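Local coordinates for centrosomal P4.1-associated protein (Danio rerio, PDB 4LD1), which probably binds tubulin and is thought to act in centriole assembly and elongation, the part described here being its G-box domain near the C-terminus, at residues F42-V46 with Y57-E61. Numbering follows the deposited sequence.
Sequences FNGDV and YYYAE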
loop_
_atom_site.group_PDB
_atom_site.type_symbol
_atom_site.label_atom_id
_atom_site.label_comp_id
_atom_site.label_asym_id
_atom_site.label_seq_id
_atom_site.Cartn_x
_atom_site.Cartn_y
_atom_site.Cartn_z
ATOM N N PHE A 42 -24.177 17.018 4.536
ATOM C CA PHE A 42 -24.074 18.451 4.278
ATOM C C PHE A 42 -22.641 18.984 4.181
ATOM O O PHE A 42 -22.405 20.036 3.581
ATOM C CB PHE A 42 -24.835 19.236 5.368
ATOM C CG PHE A 42 -24.282 19.040 6.754
ATOM C CD1 PHE A 42 -23.174 19.750 7.180
ATOM C CD2 PHE A 42 -24.862 18.139 7.621
ATOM C CE1 PHE A 42 -22.659 19.557 8.453
ATOM C CE2 PHE A 42 -24.353 17.952 8.900
ATOM C CZ PHE A 42 -23.249 18.654 9.309
ATOM N N ASN A 43 -21.692 18.287 4.796
ATOM C CA ASN A 43 -20.299 18.752 4.830
ATOM C C ASN A 43 -19.464 18.152 3.701
ATOM O O ASN A 43 -18.259 18.370 3.641
ATOM C CB ASN A 43 -19.656 18.435 6.179
ATOM C CG ASN A 43 -19.415 16.962 6.385
ATOM O OD1 ASN A 43 -20.000 16.121 5.710
ATOM N ND2 ASN A 43 -18.503 16.641 7.298
ATOM N N GLY A 44 -20.111 17.399 2.816
ATOM C CA GLY A 44 -19.444 16.781 1.686
ATOM C C GLY A 44 -19.000 15.347 1.906
ATOM O O GLY A 44 -18.610 14.670 0.953
ATOM N N ASP A 45 -19.059 14.865 3.142
ATOM C CA ASP A 45 -18.715 13.471 3.406
ATOM C C ASP A 45 -19.750 12.570 2.730
ATOM O O ASP A 45 -20.913 12.973 2.560
ATOM C CB ASP A 45 -18.682 13.151 4.896
ATOM C CG ASP A 45 -17.548 13.837 5.641
ATOM O OD1 ASP A 45 -16.697 14.507 5.013
ATOM O OD2 ASP A 45 -17.520 13.690 6.892
ATOM N N VAL A 46 -19.366 11.332 2.436
ATOM C CA VAL A 46 -20.293 10.381 1.865
ATOM C C VAL A 46 -20.107 9.035 2.516
ATOM O O VAL A 46 -18.969 8.602 2.741
ATOM C CB VAL A 46 -20.065 10.232 0.359
ATOM C CG1 VAL A 46 -21.082 9.253 -0.268
ATOM C CG2 VAL A 46 -20.131 11.579 -0.312
ATOM N N TYR A 57 -16.491 5.230 2.492
ATOM C CA TYR A 57 -16.540 6.493 3.187
ATOM C C TYR A 57 -15.648 7.490 2.474
ATOM O O TYR A 57 -14.460 7.249 2.298
ATOM C CB TYR A 57 -16.058 6.370 4.632
ATOM C CG TYR A 57 -16.716 5.311 5.481
ATOM C CD1 TYR A 57 -16.316 3.986 5.420
ATOM C CD2 TYR A 57 -17.695 5.647 6.391
ATOM C CE1 TYR A 57 -16.903 3.021 6.229
ATOM C CE2 TYR A 57 -18.286 4.701 7.195
ATOM C CZ TYR A 57 -17.884 3.389 7.108
ATOM O OH TYR A 57 -18.492 2.457 7.924
ATOM N N TYR A 58 -16.213 8.625 2.083
ATOM C CA TYR A 58 -15.425 9.744 1.606
ATOM C C TYR A 58 -15.456 10.869 2.628
ATOM O O TYR A 58 -16.518 11.263 3.091
ATOM C CB TYR A 58 -15.966 10.262 0.278
ATOM C CG TYR A 58 -15.221 11.476 -0.241
ATOM C CD1 TYR A 58 -13.938 11.356 -0.740
ATOM C CD2 TYR A 58 -15.813 12.728 -0.260
ATOM C CE1 TYR A 58 -13.261 12.440 -1.226
ATOM C CE2 TYR A 58 -15.144 13.837 -0.751
ATOM C CZ TYR A 58 -13.868 13.679 -1.247
ATOM O OH TYR A 58 -13.150 14.747 -1.737
ATOM N N TYR A 59 -14.280 11.375 2.956
ATOM C CA TYR A 59 -14.118 12.470 3.904
ATOM C C TYR A 59 -13.675 13.710 3.134
ATOM O O TYR A 59 -12.560 13.755 2.604
ATOM C CB TYR A 59 -13.103 12.068 4.975
ATOM C CG TYR A 59 -13.574 10.883 5.789
ATOM C CD1 TYR A 59 -14.543 11.035 6.773
ATOM C CD2 TYR A 59 -13.074 9.610 5.556
ATOM C CE1 TYR A 59 -14.988 9.953 7.510
ATOM C CE2 TYR A 59 -13.514 8.524 6.290
ATOM C CZ TYR A 59 -14.469 8.700 7.265
ATOM O OH TYR A 59 -14.902 7.611 7.997
ATOM N N ALA A 60 -14.562 14.702 3.062
ATOM C CA ALA A 60 -14.387 15.818 2.140
ATOM C C ALA A 60 -13.237 16.740 2.513
ATOM O O ALA A 60 -12.532 17.223 1.636
ATOM C CB ALA A 60 -15.678 16.625 2.033
ATOM N N GLU A 61 -13.076 17.029 3.803
ATOM C CA GLU A 61 -12.012 17.931 4.256
ATOM C C GLU A 61 -10.645 17.351 3.885
ATOM O O GLU A 61 -9.797 18.035 3.305
ATOM C CB GLU A 61 -12.112 18.190 5.771
ATOM C CG GLU A 61 -11.092 19.174 6.335
ATOM C CD GLU A 61 -11.117 20.534 5.656
ATOM O OE1 GLU A 61 -12.134 20.888 5.020
ATOM O OE2 GLU A 61 -10.098 21.255 5.768
HETATM O O HOH W 1 -14.956 16.313 6.001
#
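Where strand 46-49 leaves its turn, its backbone pairs at once with the end of strand 55-59. Val46 N donates to Tyr58 O (2.9 Å) and Tyr58 N returns a bond to Val46 O (2.8 Å), an antiparallel hydrogen-bonded pair whose branched and aromatic side chains share one sheet face, Val46 CB lying 4.1 Å from Tyr58 CB. One residue earlier, Asp45 supplies a carboxylate instead of a peptide oxygen: its OD1 accepts from Ala60 N (2.9 Å), just past the end of strand 55-59, and from a water that in turn accepts from Glu61 N. This contact joins two successive strands of the long, single-layered antiparallel sheet of the G-box domain, in which neighbours in sequence are neighbours in the sheet. Within the turn, Asn43 OD1 accepts from Asp45 N (3.0 Å), an Asx turn, while Asn43 ND2 donates to Asp45 OD2 (3.1 Å), so an amide suits both roles. Gly44 has positive phi (95°); a beta-carbon there would press on Asn43 O and collide with Ala60 CB, whose methyl fits 3.6 Å from Gly44 C.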